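Local coordinates for protein ComZ (Thermus thermophilus, PDB 6QVI) that is a competence-associated, pilin-like membrane protein that probably acts as a DNA receptor at the pilus tip during natural transformation, at residues T195-P200 with N418-A423; G426-H431 with V495-P500; N430-F435 with M449-A454. All blocks are in the same frame, centred on the assembly; numbering follows the deposited sequence.

How the interactions relate
The 180-187 to 204-205 loop comes first along the chain: in interaction 1 its residues 195-200 meet 418-423, which takes in strand 419-421, closing a span of more than two hundred residues. Interactions 2 and 3 follow it in series. Both start from the loop after that strand and share Asn430 and His431; the 430-435 to 449-454 pairing closes a short span, one coil of the solenoid, which lies within the longer span from 426-431 to 495-500. The contacts touch one another: Phe428 exchanges backbone hydrogen bonds with Arg197 and Glu199, while Met449 bonds to Leu419. Together they join the solenoid coils to the loop that holds 195-200 and to the chain leaving strand 491-496.

Interaction 1 of 3, residues T195-P200 with N418-A423; sequences TNRVEP and NLLPDA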
loop_
_atom_site.group_PDB
_atom_site.type_symbol
_atom_site.label_atom_id
_atom_site.label_comp_id
_atom_site.label_asym_id
_atom_site.label_seq_id
_atom_site.Cartn_x
_atom_site.Cartn_y
_atom_site.Cartn_z
ATOM N N THR A 195 0.516 0.352 -23.028
ATOM C CA THR A 195 -0.174 1.529 -22.537
ATOM C C THR A 195 -1.664 1.448 -22.707
ATOM O O THR A 195 -2.393 2.252 -22.123
ATOM C CB THR A 195 0.353 2.750 -23.281
ATOM O OG1 THR A 195 1.774 2.641 -23.384
ATOM C CG2 THR A 195 -0.039 4.024 -22.569
ATOM N N ASN A 196 -2.136 0.534 -23.539
ATOM C CA ASN A 196 -3.570 0.521 -23.695
ATOM C C ASN A 196 -4.215 -0.404 -22.667
ATOM O O ASN A 196 -5.400 -0.712 -22.789
ATOM C CB ASN A 196 -3.980 0.124 -25.106
ATOM C CG ASN A 196 -4.349 1.364 -25.952
ATOM O OD1 ASN A 196 -5.152 2.244 -25.579
ATOM N ND2 ASN A 196 -3.803 1.361 -27.179
ATOM N N ARG A 197 -3.406 -0.967 -21.755
ATOM C CA ARG A 197 -3.871 -1.721 -20.575
ATOM C C ARG A 197 -4.128 -0.838 -19.337
ATOM O O ARG A 197 -4.654 -1.340 -18.333
ATOM C CB ARG A 197 -2.863 -2.804 -20.222
ATOM C CG ARG A 197 -2.352 -3.579 -21.442
ATOM C CD ARG A 197 -3.508 -3.998 -22.327
ATOM N NE ARG A 197 -3.887 -5.388 -22.210
ATOM C CZ ARG A 197 -3.443 -6.328 -23.030
ATOM N NH1 ARG A 197 -2.592 -6.034 -24.004
ATOM N NH2 ARG A 197 -3.830 -7.568 -22.867
ATOM N N VAL A 198 -3.672 0.432 -19.329
ATOM C CA VAL A 198 -3.750 1.308 -18.158
ATOM C C VAL A 198 -4.652 2.506 -18.437
ATOM O O VAL A 198 -4.752 2.995 -19.570
ATOM C CB VAL A 198 -2.341 1.745 -17.708
ATOM C CG1 VAL A 198 -1.425 0.559 -17.656
ATOM C CG2 VAL A 198 -1.761 2.794 -18.629
ATOM N N GLU A 199 -5.314 2.958 -17.372
ATOM C CA GLU A 199 -6.165 4.145 -17.386
ATOM C C GLU A 199 -5.375 5.402 -17.756
ATOM O O GLU A 199 -4.213 5.540 -17.360
ATOM C CB GLU A 199 -6.811 4.349 -16.011
ATOM C CG GLU A 199 -7.829 3.296 -15.619
ATOM C CD GLU A 199 -9.219 3.635 -16.125
ATOM O OE1 GLU A 199 -9.782 2.820 -16.887
ATOM O OE2 GLU A 199 -9.745 4.711 -15.753
ATOM N N PRO A 200 -5.973 6.335 -18.543
ATOM C CA PRO A 200 -5.287 7.597 -18.897
ATOM C C PRO A 200 -4.590 8.314 -17.747
ATOM O O PRO A 200 -3.404 8.644 -17.841
ATOM C CB PRO A 200 -6.425 8.454 -19.460
ATOM C CG PRO A 200 -7.401 7.468 -20.017
ATOM C CD PRO A 200 -7.291 6.206 -19.196
ATOM N N ASN A 418 3.211 -13.389 -21.095
ATOM C CA ASN A 418 2.687 -12.114 -20.646
ATOM C C ASN A 418 1.374 -12.329 -19.901
ATOM O O ASN A 418 0.642 -13.299 -20.142
ATOM C CB ASN A 418 2.473 -11.193 -21.838
ATOM C CG ASN A 418 3.766 -10.670 -22.399
ATOM O OD1 ASN A 418 4.822 -10.800 -21.778
ATOM N ND2 ASN A 418 3.701 -10.108 -23.599
ATOM N N LEU A 419 1.084 -11.418 -18.977
ATOM C CA LEU A 419 -0.078 -11.546 -18.099
ATOM C C LEU A 419 -0.654 -10.144 -17.933
ATOM O O LEU A 419 -0.214 -9.386 -17.062
ATOM C CB LEU A 419 0.311 -12.143 -16.760
ATOM C CG LEU A 419 -0.827 -12.201 -15.751
ATOM C CD1 LEU A 419 -2.058 -12.845 -16.398
ATOM C CD2 LEU A 419 -0.423 -12.911 -14.473
ATOM N N LEU A 420 -1.630 -9.798 -18.760
ATOM C CA LEU A 420 -2.217 -8.468 -18.726
ATOM C C LEU A 420 -3.715 -8.531 -18.499
ATOM O O LEU A 420 -4.356 -9.554 -18.765
ATOM C CB LEU A 420 -1.926 -7.689 -20.020
ATOM C CG LEU A 420 -0.485 -7.277 -20.354
ATOM C CD1 LEU A 420 0.244 -6.821 -19.099
ATOM C CD2 LEU A 420 0.290 -8.386 -21.029
ATOM N N PRO A 421 -4.306 -7.431 -18.103
ATOM C CA PRO A 421 -5.753 -7.459 -17.986
ATOM C C PRO A 421 -6.319 -7.271 -19.361
ATOM O O PRO A 421 -5.699 -6.656 -20.198
ATOM C CB PRO A 421 -6.062 -6.230 -17.160
ATOM C CG PRO A 421 -4.913 -5.339 -17.374
ATOM C CD PRO A 421 -3.725 -6.218 -17.535
ATOM N N ASP A 422 -7.501 -7.799 -19.611
ATOM C CA ASP A 422 -8.085 -7.631 -20.923
ATOM C C ASP A 422 -8.686 -6.261 -21.037
ATOM O O ASP A 422 -9.595 -5.905 -20.302
ATOM C CB ASP A 422 -9.171 -8.652 -21.211
ATOM C CG ASP A 422 -10.222 -8.104 -22.133
ATOM O OD1 ASP A 422 -9.863 -7.476 -23.145
ATOM O OD2 ASP A 422 -11.406 -8.270 -21.834
ATOM N N ALA A 423 -8.230 -5.530 -22.039
ATOM C CA ALA A 423 -8.682 -4.179 -22.305
ATOM C C ALA A 423 -10.187 -4.034 -22.348
ATOM O O ALA A 423 -10.750 -3.118 -21.765
ATOM C CB ALA A 423 -8.092 -3.709 -23.615
#
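The irregular backbone of 195-200 passes the end of strand 419-421 with its closest CA atoms, those of Arg197 and Ala423, 5.7 Å apart. Arg197 carries the contact. Its CG lies beside the backbone N, anti to the carbonyl carbon (chi1 -44°), and bends at chi2 and chi3 bring the guanidinium to the strand. There NE donates to Pro421 O over 3.0 Å in a nearly straight bond (165° at the hydrogen), approaching almost along the C=O axis, with the oxygen in the guanidinium plane. NH2 adds a weak second bond to the same oxygen at 3.4 Å. The Arg197 and Leu420 side chains cross at about a right angle, and Leu420 CB sits over one guanidinium face, toward its rim, 3.4 Å from NH2. At the margin, Ala423 CB rests 4.1 Å from Asn196 O. Asp388, on the neighbouring strand 387-392, forms a salt bridge with Arg197 NH2. One cation therefore serves a carbonyl at the strand end and a carboxylate on the adjacent strand; the two polar partners, with Leu420 CB over one face, restrict its rotation, and the positive charge would probably polarise the Pro421 carbonyl.

Interaction 2 of 3, residues G426-H431 with V495-P500; sequences GLFPNH and VYIRIP
Pro429 fits against the carbonyl of Arg498 and the side chains of Ile499 and Pro500, its CB directed at that segment. Its CG comes 3.3 Å from Arg498 O and 3.8 Å from Pro500 CD, the two proline rings crossing at about a right angle. On the Ile499 side, Pro429 CB lies 3.9 Å from Ile499 CG2, the branch that stands anti to the backbone N. Beside the proline, the Phe428 ring presents its edge to Ile497 CG2, which is 3.9 Å from CD2, while its tip CZ meets Ile499 CD1 at the same distance. Both isoleucines hold CG1 beside the backbone N with CD1 extended, so Ile499 reaches the phenyl tip with one branch and the proline with the other.

The next shell sets the turn. A cis peptide bond precedes Pro429, and Pro429 CB lies over one face of the Phe428 ring, offset toward the rim. His431 ND1 donates to Gly426 O over 3.1 Å from above the carbonyl plane, joining the two ends of the segment, while its NE2 bonds to Ala391 N. Phe428 is paired through its backbone to Arg197 and Glu199, and Arg498, its CB directed away from 426-431, forms a salt bridge through NE with Glu136. Replacing Phe428 with an alanine here would probably weaken the packing against Ile497 and Ile499 by removing the ring that touches both. No hydrogen bond joins the two segments; shape and apolar burial hold the solenoid turn to the chain beyond strand 491-496.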
loop_
_atom_site.group_PDB
_atom_site.type_symbol
_atom_site.label_atom_id
_atom_site.label_comp_id
_atom_site.label_asym_id
_atom_site.label_seq_id
_atom_site.Cartn_x
_atom_site.Cartn_y
_atom_site.Cartn_z
ATOM N N GLY A 426 -11.812 -4.322 -18.491
ATOM C CA GLY A 426 -11.500 -3.163 -17.677
ATOM C C GLY A 426 -10.053 -2.783 -17.852
ATOM O O GLY A 426 -9.303 -3.508 -18.467
ATOM N N LEU A 427 -9.645 -1.656 -17.296
ATOM C CA LEU A 427 -8.267 -1.209 -17.452
ATOM C C LEU A 427 -7.613 -0.999 -16.092
ATOM O O LEU A 427 -8.272 -0.632 -15.111
ATOM C CB LEU A 427 -8.213 0.077 -18.295
ATOM C CG LEU A 427 -8.396 -0.128 -19.806
ATOM C CD1 LEU A 427 -9.214 1.030 -20.513
ATOM C CD2 LEU A 427 -7.046 -0.341 -20.422
ATOM N N PHE A 428 -6.307 -1.238 -16.057
ATOM C CA PHE A 428 -5.529 -1.082 -14.840
ATOM C C PHE A 428 -5.468 0.389 -14.435
ATOM O O PHE A 428 -5.264 1.263 -15.284
ATOM C CB PHE A 428 -4.113 -1.589 -15.068
ATOM C CG PHE A 428 -3.518 -2.287 -13.889
ATOM C CD1 PHE A 428 -4.064 -3.470 -13.424
ATOM C CD2 PHE A 428 -2.430 -1.746 -13.223
ATOM C CE1 PHE A 428 -3.521 -4.124 -12.331
ATOM C CE2 PHE A 428 -1.885 -2.389 -12.122
ATOM C CZ PHE A 428 -2.436 -3.589 -11.678
ATOM N N PRO A 429 -5.588 0.694 -13.139
ATOM C CA PRO A 429 -5.740 -0.317 -12.099
ATOM C C PRO A 429 -7.179 -0.460 -11.631
ATOM O O PRO A 429 -7.399 -0.802 -10.470
ATOM C CB PRO A 429 -4.867 0.220 -10.969
ATOM C CG PRO A 429 -4.931 1.736 -11.143
ATOM C CD PRO A 429 -5.452 2.035 -12.549
ATOM N N ASN A 430 -8.100 -0.176 -12.518
ATOM C CA ASN A 430 -9.451 -0.399 -12.161
ATOM C C ASN A 430 -9.752 -1.834 -12.555
ATOM O O ASN A 430 -10.905 -2.169 -12.578
ATOM C CB ASN A 430 -10.355 0.520 -12.942
ATOM C CG ASN A 430 -10.292 1.941 -12.453
ATOM O OD1 ASN A 430 -9.485 2.270 -11.605
ATOM N ND2 ASN A 430 -11.148 2.790 -12.988
ATOM N N HIS A 431 -8.775 -2.697 -12.720
ATOM C CA HIS A 431 -9.048 -4.057 -13.077
ATOM C C HIS A 431 -7.787 -4.772 -12.769
ATOM O O HIS A 431 -6.854 -4.708 -13.524
ATOM C CB HIS A 431 -9.291 -4.123 -14.551
ATOM C CG HIS A 431 -9.500 -5.498 -15.054
ATOM N ND1 HIS A 431 -9.311 -5.833 -16.370
ATOM C CD2 HIS A 431 -9.880 -6.628 -14.424
ATOM C CE1 HIS A 431 -9.570 -7.113 -16.531
ATOM N NE2 HIS A 431 -9.913 -7.618 -15.366
ATOM N N VAL A 495 7.644 -1.624 -11.709
ATOM C CA VAL A 495 7.018 -0.330 -11.857
ATOM C C VAL A 495 5.842 -0.278 -10.908
ATOM O O VAL A 495 4.857 -1.009 -11.078
ATOM C CB VAL A 495 6.590 -0.082 -13.301
ATOM C CG1 VAL A 495 5.866 1.251 -13.435
ATOM C CG2 VAL A 495 7.838 -0.117 -14.186
ATOM N N TYR A 496 5.953 0.557 -9.885
ATOM C CA TYR A 496 4.892 0.611 -8.905
ATOM C C TYR A 496 3.714 1.366 -9.490
ATOM O O TYR A 496 3.842 2.527 -9.887
ATOM C CB TYR A 496 5.381 1.243 -7.613
ATOM C CG TYR A 496 4.243 1.516 -6.662
ATOM C CD1 TYR A 496 4.220 2.662 -5.903
ATOM C CD2 TYR A 496 3.238 0.577 -6.454
ATOM C CE1 TYR A 496 3.206 2.900 -5.024
ATOM C CE2 TYR A 496 2.197 0.820 -5.567
ATOM C CZ TYR A 496 2.194 1.981 -4.855
ATOM O OH TYR A 496 1.167 2.236 -3.971
ATOM N N ILE A 497 2.558 0.719 -9.514
ATOM C CA ILE A 497 1.325 1.346 -9.949
ATOM C C ILE A 497 0.332 1.245 -8.800
ATOM O O ILE A 497 -0.149 0.154 -8.473
ATOM C CB ILE A 497 0.763 0.687 -11.209
ATOM C CG1 ILE A 497 1.735 0.831 -12.361
ATOM C CG2 ILE A 497 -0.575 1.291 -11.586
ATOM C CD1 ILE A 497 1.173 0.317 -13.685
ATOM N N ARG A 498 -0.010 2.389 -8.223
ATOM C CA ARG A 498 -0.948 2.419 -7.119
ATOM C C ARG A 498 -2.279 1.845 -7.570
ATOM O O ARG A 498 -2.736 2.107 -8.679
ATOM C CB ARG A 498 -1.119 3.857 -6.640
ATOM C CG ARG A 498 -2.427 4.180 -5.933
ATOM C CD ARG A 498 -2.555 5.699 -5.670
ATOM N NE ARG A 498 -1.864 6.133 -4.459
ATOM C CZ ARG A 498 -1.474 7.384 -4.218
ATOM N NH1 ARG A 498 -1.704 8.343 -5.107
ATOM N NH2 ARG A 498 -0.862 7.683 -3.075
ATOM N N ILE A 499 -2.873 1.010 -6.733
ATOM C CA ILE A 499 -4.220 0.492 -6.961
ATOM C C ILE A 499 -5.133 1.111 -5.921
ATOM O O ILE A 499 -4.877 0.965 -4.713
ATOM C CB ILE A 499 -4.271 -1.045 -6.945
ATOM C CG1 ILE A 499 -3.113 -1.628 -7.750
ATOM C CG2 ILE A 499 -5.579 -1.542 -7.512
ATOM C CD1 ILE A 499 -3.148 -3.165 -7.853
ATOM N N PRO A 500 -6.178 1.848 -6.324
ATOM C CA PRO A 500 -7.069 2.512 -5.367
ATOM C C PRO A 500 -7.710 1.527 -4.394
ATOM O O PRO A 500 -7.990 0.382 -4.752
ATOM C CB PRO A 500 -8.120 3.186 -6.265
ATOM C CG PRO A 500 -7.990 2.524 -7.614
ATOM C CD PRO A 500 -6.553 2.116 -7.727
#

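Interaction 3 of 3, residues N430-F435 with M449-A454; sequences NHALGF and MAPVYA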
loop_
_atom_site.group_PDB
_atom_site.type_symbol
_atom_site.label_atom_id
_atom_site.label_comp_id
_atom_site.label_asym_id
_atom_site.label_seq_id
_atom_site.Cartn_x
_atom_site.Cartn_y
_atom_site.Cartn_z
ATOM N N ASN A 430 -8.100 -0.176 -12.518
ATOM C CA ASN A 430 -9.451 -0.399 -12.161
ATOM C C ASN A 430 -9.752 -1.834 -12.555
ATOM O O ASN A 430 -10.905 -2.169 -12.578
ATOM C CB ASN A 430 -10.355 0.520 -12.942
ATOM C CG ASN A 430 -10.292 1.941 -12.453
ATOM O OD1 ASN A 430 -9.485 2.270 -11.605
ATOM N ND2 ASN A 430 -11.148 2.790 -12.988
ATOM N N HIS A 431 -8.775 -2.697 -12.720
ATOM C CA HIS A 431 -9.048 -4.057 -13.077
ATOM C C HIS A 431 -7.787 -4.772 -12.769
ATOM O O HIS A 431 -6.854 -4.708 -13.524
ATOM C CB HIS A 431 -9.291 -4.123 -14.551
ATOM C CG HIS A 431 -9.500 -5.498 -15.054
ATOM N ND1 HIS A 431 -9.311 -5.833 -16.370
ATOM C CD2 HIS A 431 -9.880 -6.628 -14.424
ATOM C CE1 HIS A 431 -9.570 -7.113 -16.531
ATOM N NE2 HIS A 431 -9.913 -7.618 -15.366
ATOM N N ALA A 432 -7.752 -5.470 -11.655
ATOM C CA ALA A 432 -6.536 -6.125 -11.259
ATOM C C ALA A 432 -6.697 -7.529 -10.764
ATOM O O ALA A 432 -7.658 -7.866 -10.122
ATOM C CB ALA A 432 -5.890 -5.303 -10.178
ATOM N N LEU A 433 -5.710 -8.344 -11.057
ATOM C CA LEU A 433 -5.699 -9.722 -10.584
ATOM C C LEU A 433 -4.484 -9.871 -9.692
ATOM O O LEU A 433 -3.363 -9.548 -10.099
ATOM C CB LEU A 433 -5.637 -10.716 -11.743
ATOM C CG LEU A 433 -5.559 -12.174 -11.312
ATOM C CD1 LEU A 433 -6.761 -12.487 -10.454
ATOM C CD2 LEU A 433 -5.483 -13.093 -12.535
ATOM N N GLY A 434 -4.707 -10.315 -8.469
ATOM C CA GLY A 434 -3.638 -10.445 -7.507
ATOM C C GLY A 434 -3.187 -11.881 -7.360
ATOM O O GLY A 434 -3.958 -12.817 -7.557
ATOM N N PHE A 435 -1.939 -12.051 -6.940
ATOM C CA PHE A 435 -1.381 -13.386 -6.792
ATOM C C PHE A 435 -0.725 -13.513 -5.431
ATOM O O PHE A 435 0.210 -12.766 -5.114
ATOM C CB PHE A 435 -0.387 -13.672 -7.906
ATOM C CG PHE A 435 -1.044 -13.816 -9.240
ATOM C CD1 PHE A 435 -1.416 -15.071 -9.708
ATOM C CD2 PHE A 435 -1.348 -12.691 -10.004
ATOM C CE1 PHE A 435 -2.044 -15.208 -10.916
ATOM C CE2 PHE A 435 -1.978 -12.829 -11.213
ATOM C CZ PHE A 435 -2.323 -14.094 -11.675
ATOM N N MET A 449 1.112 -7.590 -15.219
ATOM C CA MET A 449 0.541 -6.423 -14.576
ATOM C C MET A 449 -0.378 -6.953 -13.487
ATOM O O MET A 449 -1.517 -7.355 -13.752
ATOM C CB MET A 449 -0.145 -5.544 -15.620
ATOM C CG MET A 449 -1.159 -4.562 -15.113
ATOM S SD MET A 449 -1.694 -3.501 -16.490
ATOM C CE MET A 449 -0.199 -2.617 -16.899
ATOM N N ALA A 450 0.162 -7.020 -12.282
ATOM C CA ALA A 450 -0.562 -7.594 -11.166
ATOM C C ALA A 450 0.136 -7.240 -9.862
ATOM O O ALA A 450 1.367 -7.171 -9.831
ATOM C CB ALA A 450 -0.630 -9.113 -11.338
ATOM N N PRO A 451 -0.589 -7.031 -8.763
ATOM C CA PRO A 451 0.080 -6.969 -7.461
ATOM C C PRO A 451 0.358 -8.403 -7.042
ATOM O O PRO A 451 -0.475 -9.292 -7.242
ATOM C CB PRO A 451 -0.948 -6.298 -6.550
ATOM C CG PRO A 451 -2.245 -6.720 -7.122
ATOM C CD PRO A 451 -2.043 -6.843 -8.638
ATOM N N VAL A 452 1.567 -8.638 -6.550
ATOM C CA VAL A 452 2.067 -9.974 -6.301
ATOM C C VAL A 452 2.607 -10.114 -4.879
ATOM O O VAL A 452 3.368 -9.259 -4.409
ATOM C CB VAL A 452 3.148 -10.259 -7.356
ATOM C CG1 VAL A 452 4.154 -11.266 -6.851
ATOM C CG2 VAL A 452 2.487 -10.671 -8.691
ATOM N N TYR A 453 2.289 -11.237 -4.227
ATOM C CA TYR A 453 2.889 -11.634 -2.948
ATOM C C TYR A 453 3.554 -13.000 -3.077
ATOM O O TYR A 453 2.888 -13.991 -3.414
ATOM C CB TYR A 453 1.866 -11.746 -1.819
ATOM C CG TYR A 453 2.451 -12.317 -0.538
ATOM C CD1 TYR A 453 2.360 -13.665 -0.270
ATOM C CD2 TYR A 453 3.184 -11.530 0.350
ATOM C CE1 TYR A 453 2.895 -14.214 0.866
ATOM C CE2 TYR A 453 3.724 -12.073 1.507
ATOM C CZ TYR A 453 3.569 -13.435 1.744
ATOM O OH TYR A 453 4.078 -14.069 2.860
ATOM N N ALA A 454 4.817 -13.071 -2.680
ATOM C CA ALA A 454 5.561 -14.320 -2.608
ATOM C C ALA A 454 6.096 -14.489 -1.193
ATOM O O ALA A 454 7.008 -13.761 -0.779
ATOM C CB ALA A 454 6.706 -14.345 -3.622
#
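Strands 432-435 and 451-454 are parallel neighbours in successive coils of the beta-solenoid domain, their axes 4.9 Å apart and inclined by only 6°. The hydrogen bonds flank the bridge between Phe435 and Val452. Phe435 N donates to Pro451 O over 3.1 Å, in the plane of that carbonyl, and Phe435 O accepts a hydrogen bond from Tyr453 N at 2.7 Å, nearly along the C=O axis (175°). One residue thus uses both its amide and its carbonyl on the next coil, as in a regular parallel pair. Two CA-H...O contacts supplement these bonds, from Gly434 CA to Pro451 O and from Val452 CA to Phe435 O.

Apolar contacts lie beside the bridge and on the residues before it. Phe435 and Val452 point to one face of the pair, with Phe435 CB 4.2 Å from Val452 CG2. The Phe435 side chain holds its CG beside the backbone N (chi1 -69°). The Pro451 ring lies alongside Leu433 and Gly434, with CD 3.3 Å from Leu433 O and CG 4.0 Å from Gly434 CA; CD also reaches Ala432 CB, and Ile499 packs on this proline.

Neighbouring strands continue the ladder in both directions: Gly434 bonds through its backbone to Ala399 and Leu401, and Val452 to Ser469. Tyr453, with CG anti to its backbone N, carries its ring out of this contact into an edge-to-face stack with Trp294. Where the chain turns at Ala450, its CB meets the edge of the Phe435 ring, 3.9 Å from CD2.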